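Local coordinates for protein probable zinc protease PqqL (Escherichia coli, PDB 6OFT) that probably acts as a zinc-dependent endopeptidase of the M16 family in the periplasm, this chain being the first half of the whole protease, at residues A[308-311]-A[317-320]; A[285-290]-A[336-341]; A[276-281]-A[410-415]; A[432-437]-A[449-454]. One frame throughout, in Å; residues are numbered along the deposited sequence.

Contact 1 of 4, residues A[308-311]-A[317-320]; sequences ARSV and YQSL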
loop_
_atom_site.group_PDB
_atom_site.type_symbol
_atom_site.label_atom_id
_atom_site.label_comp_id
_atom_site.label_asym_id
_atom_site.label_seq_id
_atom_site.Cartn_x
_atom_site.Cartn_y
_atom_site.Cartn_z
ATOM N N ALA A 308 -11.738 -12.167 1.706
ATOM C CA ALA A 308 -12.235 -11.007 0.990
ATOM C C ALA A 308 -11.271 -9.904 1.412
ATOM O O ALA A 308 -10.838 -9.865 2.574
ATOM C CB ALA A 308 -13.652 -10.667 1.409
ATOM N N ARG A 309 -10.879 -9.060 0.466
ATOM C CA ARG A 309 -9.925 -7.995 0.735
ATOM C C ARG A 309 -10.077 -6.862 -0.246
ATOM O O ARG A 309 -10.531 -7.062 -1.377
ATOM C CB ARG A 309 -8.492 -8.538 0.621
ATOM C CG ARG A 309 -7.614 -8.231 1.823
ATOM C CD ARG A 309 -6.136 -8.407 1.512
ATOM N NE ARG A 309 -5.779 -9.804 1.247
ATOM C CZ ARG A 309 -4.841 -10.187 0.385
ATOM N NH1 ARG A 309 -4.158 -9.284 -0.310
ATOM N NH2 ARG A 309 -4.587 -11.475 0.202
ATOM N N SER A 310 -9.661 -5.673 0.190
ATOM C CA SER A 310 -9.585 -4.486 -0.634
ATOM C C SER A 310 -8.099 -4.181 -0.820
ATOM O O SER A 310 -7.311 -4.354 0.109
ATOM C CB SER A 310 -10.314 -3.308 0.005
ATOM O OG SER A 310 -9.757 -2.942 1.255
ATOM N N VAL A 311 -7.711 -3.783 -2.028
ATOM C CA VAL A 311 -6.327 -3.419 -2.348
ATOM C C VAL A 311 -6.314 -2.135 -3.186
ATOM O O VAL A 311 -7.178 -1.965 -4.046
ATOM C CB VAL A 311 -5.522 -4.603 -2.992
ATOM C CG1 VAL A 311 -6.104 -5.048 -4.336
ATOM C CG2 VAL A 311 -4.029 -4.281 -3.120
ATOM N N TYR A 317 -8.088 4.613 -7.034
ATOM C CA TYR A 317 -8.792 3.366 -7.285
ATOM C C TYR A 317 -8.377 2.178 -6.461
ATOM O O TYR A 317 -7.220 2.044 -6.061
ATOM C CB TYR A 317 -8.650 3.006 -8.784
ATOM C CG TYR A 317 -9.948 3.027 -9.567
ATOM C CD1 TYR A 317 -10.590 4.229 -9.860
ATOM C CD2 TYR A 317 -10.493 1.854 -10.080
ATOM C CE1 TYR A 317 -11.745 4.262 -10.640
ATOM C CE2 TYR A 317 -11.651 1.871 -10.853
ATOM C CZ TYR A 317 -12.281 3.078 -11.122
ATOM O OH TYR A 317 -13.427 3.105 -11.884
ATOM N N GLN A 318 -9.336 1.267 -6.279
ATOM C CA GLN A 318 -9.155 0.039 -5.525
ATOM C C GLN A 318 -9.809 -1.177 -6.185
ATOM O O GLN A 318 -10.674 -1.055 -7.062
ATOM C CB GLN A 318 -9.739 0.210 -4.110
ATOM C CG GLN A 318 -11.272 0.312 -4.044
ATOM C CD GLN A 318 -11.771 0.540 -2.646
ATOM O OE1 GLN A 318 -11.347 -0.127 -1.710
ATOM N NE2 GLN A 318 -12.692 1.477 -2.470
ATOM N N SER A 319 -9.421 -2.347 -5.703
ATOM C CA SER A 319 -10.062 -3.590 -6.067
ATOM C C SER A 319 -10.532 -4.293 -4.825
ATOM O O SER A 319 -9.802 -4.386 -3.832
ATOM C CB SER A 319 -9.151 -4.506 -6.869
ATOM O OG SER A 319 -9.902 -5.636 -7.291
ATOM N N LEU A 320 -11.762 -4.782 -4.877
ATOM C CA LEU A 320 -12.347 -5.600 -3.831
ATOM C C LEU A 320 -12.471 -6.998 -4.420
ATOM O O LEU A 320 -13.149 -7.179 -5.434
ATOM C CB LEU A 320 -13.725 -5.063 -3.431
ATOM C CG LEU A 320 -13.855 -4.346 -2.098
ATOM C CD1 LEU A 320 -13.229 -2.974 -2.154
ATOM C CD2 LEU A 320 -15.309 -4.173 -1.746
#
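V311 and S319 hold each other by two backbone hydrogen bonds. V311 N gives to S319 O at 2.8 Å. S319 N gives to V311 O, also at 2.8 Å, with an N-H...O angle of 165°. They form an antiparallel hydrogen-bonded pair. S310 and L320 make the next, non-hydrogen-bonded pair. Here S310 CA sits 3.2 Å from S319 O in a CA-H...O contact, and L320 CA makes another to R309 O at 3.4 Å. This backbone seam is the tight part. The two strands form a beta hairpin, and 303-314 is the outermost strand of its mixed sheet within the chain. The side chains meet more loosely. On one face, S310 CB touches L320 CD1 at 3.6 Å and lies 3.8 Å from Q318 OE1. W280 of helix 271-296 packs on L320 and Q318, and Q318 NE2 hydrogen-bonds P264 O. On the other face V311 sends CG1 to S319 CB at 4.0 Å. A chi1 of 63° puts that methyl between the backbone N and the carbonyl carbon. S319 OG hydrogen-bonds Y261 O. The solvent side belongs to the edge strand, where R309 and S310 are exposed and V311 partly so.

Contact 2 of 4, residues A[285-290]-A[336-341]; sequences QLFNQR and NALMAE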
loop_
_atom_site.group_PDB
_atom_site.type_symbol
_atom_site.label_atom_id
_atom_site.label_comp_id
_atom_site.label_asym_id
_atom_site.label_seq_id
_atom_site.Cartn_x
_atom_site.Cartn_y
_atom_site.Cartn_z
ATOM N N GLN A 285 -15.177 -7.732 5.910
ATOM C CA GLN A 285 -15.115 -8.470 7.170
ATOM C C GLN A 285 -16.284 -9.444 7.352
ATOM O O GLN A 285 -16.062 -10.569 7.797
ATOM C CB GLN A 285 -15.006 -7.537 8.388
ATOM C CG GLN A 285 -14.809 -8.327 9.701
ATOM C CD GLN A 285 -14.408 -7.494 10.889
ATOM O OE1 GLN A 285 -14.051 -6.318 10.765
ATOM N NE2 GLN A 285 -14.446 -8.102 12.073
ATOM N N LEU A 286 -17.513 -9.019 7.016
ATOM C CA LEU A 286 -18.702 -9.860 7.161
ATOM C C LEU A 286 -18.605 -11.115 6.288
ATOM O O LEU A 286 -18.931 -12.206 6.758
ATOM C CB LEU A 286 -19.970 -9.054 6.872
ATOM C CG LEU A 286 -20.437 -8.090 7.975
ATOM C CD1 LEU A 286 -21.315 -7.014 7.396
ATOM C CD2 LEU A 286 -21.185 -8.820 9.082
ATOM N N PHE A 287 -18.082 -10.967 5.046
ATOM C CA PHE A 287 -17.853 -12.083 4.129
ATOM C C PHE A 287 -16.881 -13.075 4.795
ATOM O O PHE A 287 -17.173 -14.265 4.856
ATOM C CB PHE A 287 -17.264 -11.577 2.797
ATOM C CG PHE A 287 -17.032 -12.678 1.789
ATOM C CD1 PHE A 287 -15.850 -13.422 1.801
ATOM C CD2 PHE A 287 -17.992 -12.978 0.831
ATOM C CE1 PHE A 287 -15.633 -14.433 0.864
ATOM C CE2 PHE A 287 -17.777 -14.001 -0.099
ATOM C CZ PHE A 287 -16.599 -14.716 -0.075
ATOM N N ASN A 288 -15.731 -12.560 5.291
ATOM C CA ASN A 288 -14.674 -13.311 5.981
ATOM C C ASN A 288 -15.221 -14.065 7.173
ATOM O O ASN A 288 -14.923 -15.247 7.333
ATOM C CB ASN A 288 -13.532 -12.367 6.418
ATOM C CG ASN A 288 -12.722 -11.867 5.254
ATOM O OD1 ASN A 288 -12.815 -12.416 4.165
ATOM N ND2 ASN A 288 -11.907 -10.822 5.446
ATOM N N GLN A 289 -16.017 -13.365 8.007
ATOM C CA GLN A 289 -16.682 -13.881 9.207
ATOM C C GLN A 289 -17.561 -15.077 8.829
ATOM O O GLN A 289 -17.329 -16.167 9.347
ATOM C CB GLN A 289 -17.490 -12.752 9.898
ATOM C CG GLN A 289 -18.301 -13.172 11.128
ATOM C CD GLN A 289 -18.816 -11.990 11.922
ATOM O OE1 GLN A 289 -19.982 -11.590 11.812
ATOM N NE2 GLN A 289 -17.961 -11.416 12.761
ATOM N N ARG A 290 -18.494 -14.903 7.864
ATOM C CA ARG A 290 -19.383 -15.982 7.426
ATOM C C ARG A 290 -18.636 -17.200 6.915
ATOM O O ARG A 290 -18.932 -18.297 7.370
ATOM C CB ARG A 290 -20.431 -15.511 6.411
ATOM C CG ARG A 290 -21.672 -16.391 6.488
ATOM C CD ARG A 290 -22.754 -15.950 5.553
ATOM N NE ARG A 290 -23.553 -14.869 6.118
ATOM C CZ ARG A 290 -24.531 -14.266 5.460
ATOM N NH1 ARG A 290 -24.844 -14.647 4.229
ATOM N NH2 ARG A 290 -25.208 -13.280 6.026
ATOM N N ASN A 336 -17.967 -23.700 -6.290
ATOM C CA ASN A 336 -19.257 -23.929 -5.638
ATOM C C ASN A 336 -19.399 -23.142 -4.347
ATOM O O ASN A 336 -20.369 -22.394 -4.216
ATOM C CB ASN A 336 -19.539 -25.419 -5.440
ATOM C CG ASN A 336 -20.157 -26.056 -6.657
ATOM O OD1 ASN A 336 -21.245 -25.683 -7.094
ATOM N ND2 ASN A 336 -19.483 -27.025 -7.238
ATOM N N ALA A 337 -18.398 -23.233 -3.439
ATOM C CA ALA A 337 -18.372 -22.510 -2.156
ATOM C C ALA A 337 -18.449 -20.991 -2.333
ATOM O O ALA A 337 -19.227 -20.339 -1.631
ATOM C CB ALA A 337 -17.125 -22.876 -1.365
ATOM N N LEU A 338 -17.653 -20.437 -3.275
ATOM C CA LEU A 338 -17.621 -19.009 -3.551
ATOM C C LEU A 338 -18.952 -18.508 -4.095
ATOM O O LEU A 338 -19.486 -17.531 -3.570
ATOM C CB LEU A 338 -16.446 -18.638 -4.498
ATOM C CG LEU A 338 -16.203 -17.134 -4.796
ATOM C CD1 LEU A 338 -16.053 -16.306 -3.520
ATOM C CD2 LEU A 338 -14.987 -16.945 -5.704
ATOM N N MET A 339 -19.476 -19.171 -5.146
ATOM C CA MET A 339 -20.741 -18.826 -5.795
ATOM C C MET A 339 -21.917 -18.892 -4.821
ATOM O O MET A 339 -22.797 -18.028 -4.862
ATOM C CB MET A 339 -20.993 -19.792 -6.967
ATOM C CG MET A 339 -21.703 -19.154 -8.141
ATOM S SD MET A 339 -20.679 -17.913 -8.978
ATOM C CE MET A 339 -19.458 -18.993 -9.800
ATOM N N ALA A 340 -21.950 -19.947 -3.982
ATOM C CA ALA A 340 -22.990 -20.193 -2.982
ATOM C C ALA A 340 -23.010 -19.079 -1.948
ATOM O O ALA A 340 -24.092 -18.593 -1.636
ATOM C CB ALA A 340 -22.749 -21.528 -2.294
ATOM N N GLU A 341 -21.820 -18.627 -1.463
ATOM C CA GLU A 341 -21.741 -17.550 -0.471
ATOM C C GLU A 341 -22.130 -16.190 -1.053
ATOM O O GLU A 341 -22.796 -15.418 -0.376
ATOM C CB GLU A 341 -20.370 -17.486 0.221
ATOM C CG GLU A 341 -20.472 -16.832 1.598
ATOM C CD GLU A 341 -19.207 -16.287 2.235
ATOM O OE1 GLU A 341 -18.167 -16.983 2.193
ATOM O OE2 GLU A 341 -19.261 -15.170 2.802
#
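F287 and E341 stack ring against carboxylate where helix 271-296 meets helix 331-348. This is a helix-to-helix contact in the region assigned to the M16 inactive domain, where helices lie against the mixed sheet. The short axes run at 125° to each other and lie well apart, so long side chains bridge the space. F287 can be followed outward. Its chi1 of -179° sets CG anti to the backbone N and brings the ring up to E341. CB stays 4.1 Å from E341 OE2. CG comes to 3.5 Å from that same oxygen, and CD2 is closest, 3.2 Å from E341 OE2. CD1 also lies near OE2, and CE1 near OE1. CE2 lies 3.6 Å from E341 CD. At the far end, CZ has E341 OE1 at 3.6 Å and, at the ring edge, L338 CD1 at 3.8 Å. Ring and carboxylate planes are 21° apart, with OE2 over the face but offset toward the rim. With an alanine in place of F287, the carboxylate of E341 would probably lose the ring it lies on, and a gap would open beside L338 CD1. No hydrogen bond crosses this contact. OE1 is buried and has no partner in the model, a setting that may raise the pKa of E341. R290 NE is 5.4 Å from E341 OE2, not in contact; its guanidinium pairs with E354. Its charge may still partly offset that effect. R290 CB packs near OE2. The same OE2 lies 3.1 Å from F287 O, two acceptors with no hydrogen bond between them.

Contact 3 of 4, residues A[276-281]-A[410-415]; sequences EQAEWS and QQITVQ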
loop_
_atom_site.group_PDB
_atom_site.type_symbol
_atom_site.label_atom_id
_atom_site.label_comp_id
_atom_site.label_asym_id
_atom_site.label_seq_id
_atom_site.Cartn_x
_atom_site.Cartn_y
_atom_site.Cartn_z
ATOM N N GLU A 276 -18.086 5.754 4.190
ATOM C CA GLU A 276 -17.941 5.031 2.915
ATOM C C GLU A 276 -16.867 3.949 3.021
ATOM O O GLU A 276 -17.118 2.810 2.624
ATOM C CB GLU A 276 -17.648 6.003 1.761
ATOM C CG GLU A 276 -17.320 5.337 0.427
ATOM C CD GLU A 276 -18.315 5.537 -0.701
ATOM O OE1 GLU A 276 -18.900 6.640 -0.799
ATOM O OE2 GLU A 276 -18.498 4.590 -1.502
ATOM N N GLN A 277 -15.690 4.290 3.578
ATOM C CA GLN A 277 -14.582 3.337 3.732
ATOM C C GLN A 277 -14.959 2.257 4.730
ATOM O O GLN A 277 -14.642 1.090 4.504
ATOM C CB GLN A 277 -13.281 4.055 4.165
ATOM C CG GLN A 277 -12.000 3.175 4.141
ATOM C CD GLN A 277 -11.764 2.279 5.354
ATOM O OE1 GLN A 277 -12.411 2.397 6.400
ATOM N NE2 GLN A 277 -10.809 1.356 5.249
ATOM N N ALA A 278 -15.606 2.644 5.846
ATOM C CA ALA A 278 -16.031 1.702 6.888
ATOM C C ALA A 278 -17.053 0.678 6.352
ATOM O O ALA A 278 -17.037 -0.471 6.776
ATOM C CB ALA A 278 -16.613 2.453 8.078
ATOM N N GLU A 279 -17.922 1.093 5.425
ATOM C CA GLU A 279 -18.910 0.195 4.816
ATOM C C GLU A 279 -18.246 -0.848 3.909
ATOM O O GLU A 279 -18.646 -2.005 3.968
ATOM C CB GLU A 279 -20.008 0.969 4.076
ATOM C CG GLU A 279 -20.965 1.665 5.034
ATOM C CD GLU A 279 -22.234 2.222 4.425
ATOM O OE1 GLU A 279 -22.207 2.621 3.241
ATOM O OE2 GLU A 279 -23.257 2.284 5.143
ATOM N N TRP A 280 -17.221 -0.461 3.103
ATOM C CA TRP A 280 -16.509 -1.446 2.263
ATOM C C TRP A 280 -15.738 -2.425 3.130
ATOM O O TRP A 280 -15.737 -3.613 2.838
ATOM C CB TRP A 280 -15.558 -0.799 1.233
ATOM C CG TRP A 280 -16.233 -0.025 0.142
ATOM C CD1 TRP A 280 -16.037 1.290 -0.163
ATOM C CD2 TRP A 280 -17.240 -0.504 -0.767
ATOM N NE1 TRP A 280 -16.860 1.664 -1.202
ATOM C CE2 TRP A 280 -17.614 0.583 -1.587
ATOM C CE3 TRP A 280 -17.865 -1.757 -0.968
ATOM C CZ2 TRP A 280 -18.578 0.462 -2.601
ATOM C CZ3 TRP A 280 -18.838 -1.873 -1.950
ATOM C CH2 TRP A 280 -19.177 -0.779 -2.765
ATOM N N SER A 281 -15.101 -1.922 4.202
ATOM C CA SER A 281 -14.319 -2.682 5.177
ATOM C C SER A 281 -15.203 -3.683 5.921
ATOM O O SER A 281 -14.781 -4.813 6.163
ATOM C CB SER A 281 -13.659 -1.730 6.170
ATOM O OG SER A 281 -12.966 -2.438 7.184
ATOM N N GLN A 410 -22.957 4.157 13.656
ATOM C CA GLN A 410 -24.397 4.001 13.901
ATOM C C GLN A 410 -25.218 4.372 12.636
ATOM O O GLN A 410 -26.389 4.007 12.522
ATOM C CB GLN A 410 -24.866 4.710 15.190
ATOM C CG GLN A 410 -24.759 6.230 15.213
ATOM C CD GLN A 410 -24.600 6.811 16.608
ATOM O OE1 GLN A 410 -23.771 6.375 17.422
ATOM N NE2 GLN A 410 -25.366 7.845 16.903
ATOM N N GLN A 411 -24.557 4.996 11.647
ATOM C CA GLN A 411 -25.135 5.296 10.334
ATOM C C GLN A 411 -25.014 4.064 9.396
ATOM O O GLN A 411 -25.600 4.053 8.312
ATOM C CB GLN A 411 -24.432 6.516 9.707
ATOM C CG GLN A 411 -24.957 7.819 10.282
ATOM C CD GLN A 411 -24.193 8.993 9.770
ATOM O OE1 GLN A 411 -24.326 9.388 8.612
ATOM N NE2 GLN A 411 -23.369 9.573 10.625
ATOM N N ILE A 412 -24.237 3.046 9.809
ATOM C CA ILE A 412 -24.056 1.810 9.027
ATOM C C ILE A 412 -25.090 0.795 9.482
ATOM O O ILE A 412 -25.103 0.404 10.648
ATOM C CB ILE A 412 -22.599 1.283 9.111
ATOM C CG1 ILE A 412 -21.606 2.382 8.636
ATOM C CG2 ILE A 412 -22.429 -0.049 8.314
ATOM C CD1 ILE A 412 -20.163 2.114 8.957
ATOM N N THR A 413 -25.998 0.414 8.579
ATOM C CA THR A 413 -27.071 -0.530 8.906
ATOM C C THR A 413 -27.023 -1.733 7.990
ATOM O O THR A 413 -26.276 -1.745 7.015
ATOM C CB THR A 413 -28.458 0.146 8.830
ATOM O OG1 THR A 413 -28.691 0.594 7.495
ATOM C CG2 THR A 413 -28.634 1.282 9.840
ATOM N N VAL A 414 -27.846 -2.743 8.299
ATOM C CA VAL A 414 -28.027 -3.934 7.486
ATOM C C VAL A 414 -28.611 -3.478 6.129
ATOM O O VAL A 414 -28.242 -4.025 5.092
ATOM C CB VAL A 414 -28.943 -4.908 8.268
ATOM C CG1 VAL A 414 -29.841 -5.727 7.353
ATOM C CG2 VAL A 414 -28.107 -5.800 9.181
ATOM N N GLN A 415 -29.453 -2.416 6.145
ATOM C CA GLN A 415 -30.060 -1.823 4.943
ATOM C C GLN A 415 -29.057 -1.013 4.131
ATOM O O GLN A 415 -29.085 -1.087 2.898
ATOM C CB GLN A 415 -31.293 -0.960 5.295
ATOM C CG GLN A 415 -32.473 -1.783 5.827
ATOM C CD GLN A 415 -32.380 -2.077 7.305
ATOM O OE1 GLN A 415 -31.533 -1.546 8.030
ATOM N NE2 GLN A 415 -33.244 -2.943 7.785
#
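I412 packs on A278 and E279 of helix 271-296. I412 CD1, the tip of the longer branch, meets A278 CB at 3.7 Å. I412 CG1 lies 3.7 Å from E279 CG, and the CG2 branch is 4.0 Å from the same CG. The two side chains run alongside each other, pointing opposite ways. E279 has chi1 at -73°, with CG beside the backbone N, and this brings CG alongside the isoleucine. I275, M282 and L417 also touch I412, so this side chain is buried.

The contact joins helix 271-296 to the turn that leads into helix 414-425. T413 is the N-cap of that second helix. Its OG1 caps a backbone N just past residue 415, and its own N hydrogen-bonds S416 OG, an exchange consistent with a capping box.

The polar interactions run to residues beyond the two segments. No hydrogen bond joins the two segments directly. E279 OE2 passes 3.9 Å from I412 CG1 and hydrogen-bonds S416 OG, which ties the carboxylate to the start of helix 414-425. S416 OG therefore serves both E279 and the N-cap residue. K420 makes long, weak ion pairs with E279 OE1 and with E276 OE2. I412 O accepts a hydrogen bond from K359 NZ.

Contact 4 of 4, residues A[432-437]-A[449-454]; sequences WEQMVN and AAILAL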
loop_
_atom_site.group_PDB
_atom_site.type_symbol
_atom_site.label_atom_id
_atom_site.label_comp_id
_atom_site.label_asym_id
_atom_site.label_seq_id
_atom_site.Cartn_x
_atom_site.Cartn_y
_atom_site.Cartn_z
ATOM N N TRP A 432 -12.980 -12.742 -13.198
ATOM C CA TRP A 432 -12.872 -14.061 -12.534
ATOM C C TRP A 432 -11.437 -14.546 -12.667
ATOM O O TRP A 432 -10.878 -14.389 -13.720
ATOM C CB TRP A 432 -13.826 -15.082 -13.147
ATOM C CG TRP A 432 -15.235 -14.889 -12.710
ATOM C CD1 TRP A 432 -16.202 -14.230 -13.384
ATOM C CD2 TRP A 432 -15.822 -15.329 -11.481
ATOM N NE1 TRP A 432 -17.350 -14.241 -12.664
ATOM C CE2 TRP A 432 -17.155 -14.898 -11.491
ATOM C CE3 TRP A 432 -15.361 -16.049 -10.384
ATOM C CZ2 TRP A 432 -18.031 -15.157 -10.445
ATOM C CZ3 TRP A 432 -16.224 -16.307 -9.356
ATOM C CH2 TRP A 432 -17.539 -15.858 -9.377
ATOM N N GLU A 433 -10.895 -15.124 -11.632
ATOM C CA GLU A 433 -9.539 -15.628 -11.697
ATOM C C GLU A 433 -9.366 -16.955 -10.972
ATOM O O GLU A 433 -9.795 -17.102 -9.834
ATOM C CB GLU A 433 -8.575 -14.579 -11.129
ATOM C CG GLU A 433 -7.107 -14.938 -11.251
ATOM C CD GLU A 433 -6.283 -14.111 -10.294
ATOM O OE1 GLU A 433 -5.875 -12.995 -10.684
ATOM O OE2 GLU A 433 -6.082 -14.556 -9.143
ATOM N N GLN A 434 -8.695 -17.898 -11.627
ATOM C CA GLN A 434 -8.352 -19.183 -11.042
ATOM C C GLN A 434 -6.850 -19.336 -11.018
ATOM O O GLN A 434 -6.174 -18.894 -11.939
ATOM C CB GLN A 434 -9.002 -20.351 -11.788
ATOM C CG GLN A 434 -10.449 -20.578 -11.349
ATOM C CD GLN A 434 -11.207 -21.462 -12.293
ATOM O OE1 GLN A 434 -11.655 -22.552 -11.938
ATOM N NE2 GLN A 434 -11.385 -21.006 -13.514
ATOM N N MET A 435 -6.335 -19.973 -9.970
ATOM C CA MET A 435 -4.907 -20.224 -9.809
ATOM C C MET A 435 -4.701 -21.717 -9.732
ATOM O O MET A 435 -5.403 -22.388 -8.978
ATOM C CB MET A 435 -4.369 -19.499 -8.572
ATOM C CG MET A 435 -4.211 -18.014 -8.800
ATOM S SD MET A 435 -3.705 -17.083 -7.340
ATOM C CE MET A 435 -1.980 -17.689 -7.124
ATOM N N VAL A 436 -3.834 -22.248 -10.613
ATOM C CA VAL A 436 -3.527 -23.682 -10.728
ATOM C C VAL A 436 -2.007 -23.916 -10.685
ATOM O O VAL A 436 -1.246 -23.079 -11.177
ATOM C CB VAL A 436 -4.226 -24.388 -11.923
ATOM C CG1 VAL A 436 -5.737 -24.390 -11.740
ATOM C CG2 VAL A 436 -3.845 -23.771 -13.270
ATOM N N ASN A 437 -1.568 -25.018 -10.048
ATOM C CA ASN A 437 -0.128 -25.294 -9.910
ATOM C C ASN A 437 0.310 -26.670 -10.438
ATOM O O ASN A 437 1.477 -27.037 -10.310
ATOM C CB ASN A 437 0.340 -25.078 -8.458
ATOM C CG ASN A 437 -0.346 -25.909 -7.402
ATOM O OD1 ASN A 437 -1.066 -26.879 -7.677
ATOM N ND2 ASN A 437 -0.124 -25.533 -6.158
ATOM N N ALA A 449 -17.719 -20.232 -19.450
ATOM C CA ALA A 449 -19.135 -20.570 -19.612
ATOM C C ALA A 449 -19.643 -21.367 -18.406
ATOM O O ALA A 449 -20.768 -21.145 -17.964
ATOM C CB ALA A 449 -19.362 -21.347 -20.900
ATOM N N ALA A 450 -18.783 -22.250 -17.855
ATOM C CA ALA A 450 -19.078 -23.079 -16.694
ATOM C C ALA A 450 -19.227 -22.220 -15.443
ATOM O O ALA A 450 -20.110 -22.495 -14.634
ATOM C CB ALA A 450 -17.985 -24.120 -16.498
ATOM N N ILE A 451 -18.378 -21.181 -15.288
ATOM C CA ILE A 451 -18.409 -20.257 -14.144
ATOM C C ILE A 451 -19.771 -19.562 -14.113
ATOM O O ILE A 451 -20.444 -19.558 -13.072
ATOM C CB ILE A 451 -17.227 -19.220 -14.184
ATOM C CG1 ILE A 451 -15.856 -19.894 -13.886
ATOM C CG2 ILE A 451 -17.487 -18.049 -13.218
ATOM C CD1 ILE A 451 -14.594 -19.039 -14.114
ATOM N N LEU A 452 -20.173 -19.015 -15.238
ATOM C CA LEU A 452 -21.447 -18.260 -15.342
ATOM C C LEU A 452 -22.649 -19.207 -15.283
ATOM O O LEU A 452 -23.650 -18.756 -14.799
ATOM C CB LEU A 452 -21.441 -17.370 -16.580
ATOM C CG LEU A 452 -20.369 -16.285 -16.615
ATOM C CD1 LEU A 452 -20.699 -15.240 -17.645
ATOM C CD2 LEU A 452 -20.170 -15.639 -15.255
ATOM N N ALA A 453 -22.547 -20.458 -15.730
ATOM C CA ALA A 453 -23.684 -21.386 -15.612
ATOM C C ALA A 453 -23.879 -21.735 -14.131
ATOM O O ALA A 453 -25.012 -21.930 -13.685
ATOM C CB ALA A 453 -23.438 -22.651 -16.425
ATOM N N LEU A 454 -22.772 -21.793 -13.370
ATOM C CA LEU A 454 -22.804 -22.056 -11.939
ATOM C C LEU A 454 -23.405 -20.854 -11.205
ATOM O O LEU A 454 -24.190 -21.036 -10.279
ATOM C CB LEU A 454 -21.399 -22.405 -11.423
ATOM C CG LEU A 454 -21.321 -23.033 -10.021
ATOM C CD1 LEU A 454 -22.066 -24.405 -9.958
ATOM C CD2 LEU A 454 -19.868 -23.163 -9.564
#
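Q434 NE2 hydrogen-bonds L446 O, and the same NE2 lies 3.8 Å from I451 CD1. That hydrogen bond fixes the amide end in the loop before helix 448-459. The rest of the contact is apolar and centres on W432 and I451. I451 sends its CG2 methyl over one face of the indole. CG2 is 3.6 Å from W432 CE2 and also 3.6 Å from W432 CD2, the two atoms shared by both rings. It stands 12° off the normal of the five-membered ring, a CH-pi contact. The torsion of I451 sets this up: with chi1 at -71°, CG1 lies beside the backbone N and CG2 anti to it, so CG2 reaches the indole while CD1 meets Q434 NE2. CD1 also comes to 4.1 Å from W432 CB. L452 adds a weaker touch, its CD2 4.1 Å from W432 NE1. That nitrogen hydrogen-bonds a glycerol, probably from the crystallisation liquor. F244 meets the indole with its ring plane about 15° away, and M339 of helix 331-348 packs on it too. Replacing W432 with an alanine would probably leave I451 CG2 without its ring face and open a gap between strand and helix. No hydrogen bond crosses between the segments. Strand 430-436 is an inner strand, between 242-248 and 256-264. Helix 448-459 lies across it, consistent with the alpha/beta build of M16 domains, helices packed against a sheet.

How the contacts relate
Contact 1 lies partly at the surface, since its outer strand is a sheet edge. Contacts 2, 3 and 4 are buried. Contacts 2 and 3 use successive parts of helix 271-296, and contact 1 is nested along the chain within both. It touches contact 2 through A308, which packs on F287 and probably hydrogen-bonds N288, and contact 3 through L320 on W280. Contacts 1 and 4 reach the same sheet without touching. M339 and L454 link contact 2 to contact 4. The chemistry follows the place. Backbone hydrogen bonds hold contact 1 within the sheet. The others have none across them: a stacked carboxylate, a packed isoleucine and a CH-pi contact join helices to neighbouring elements.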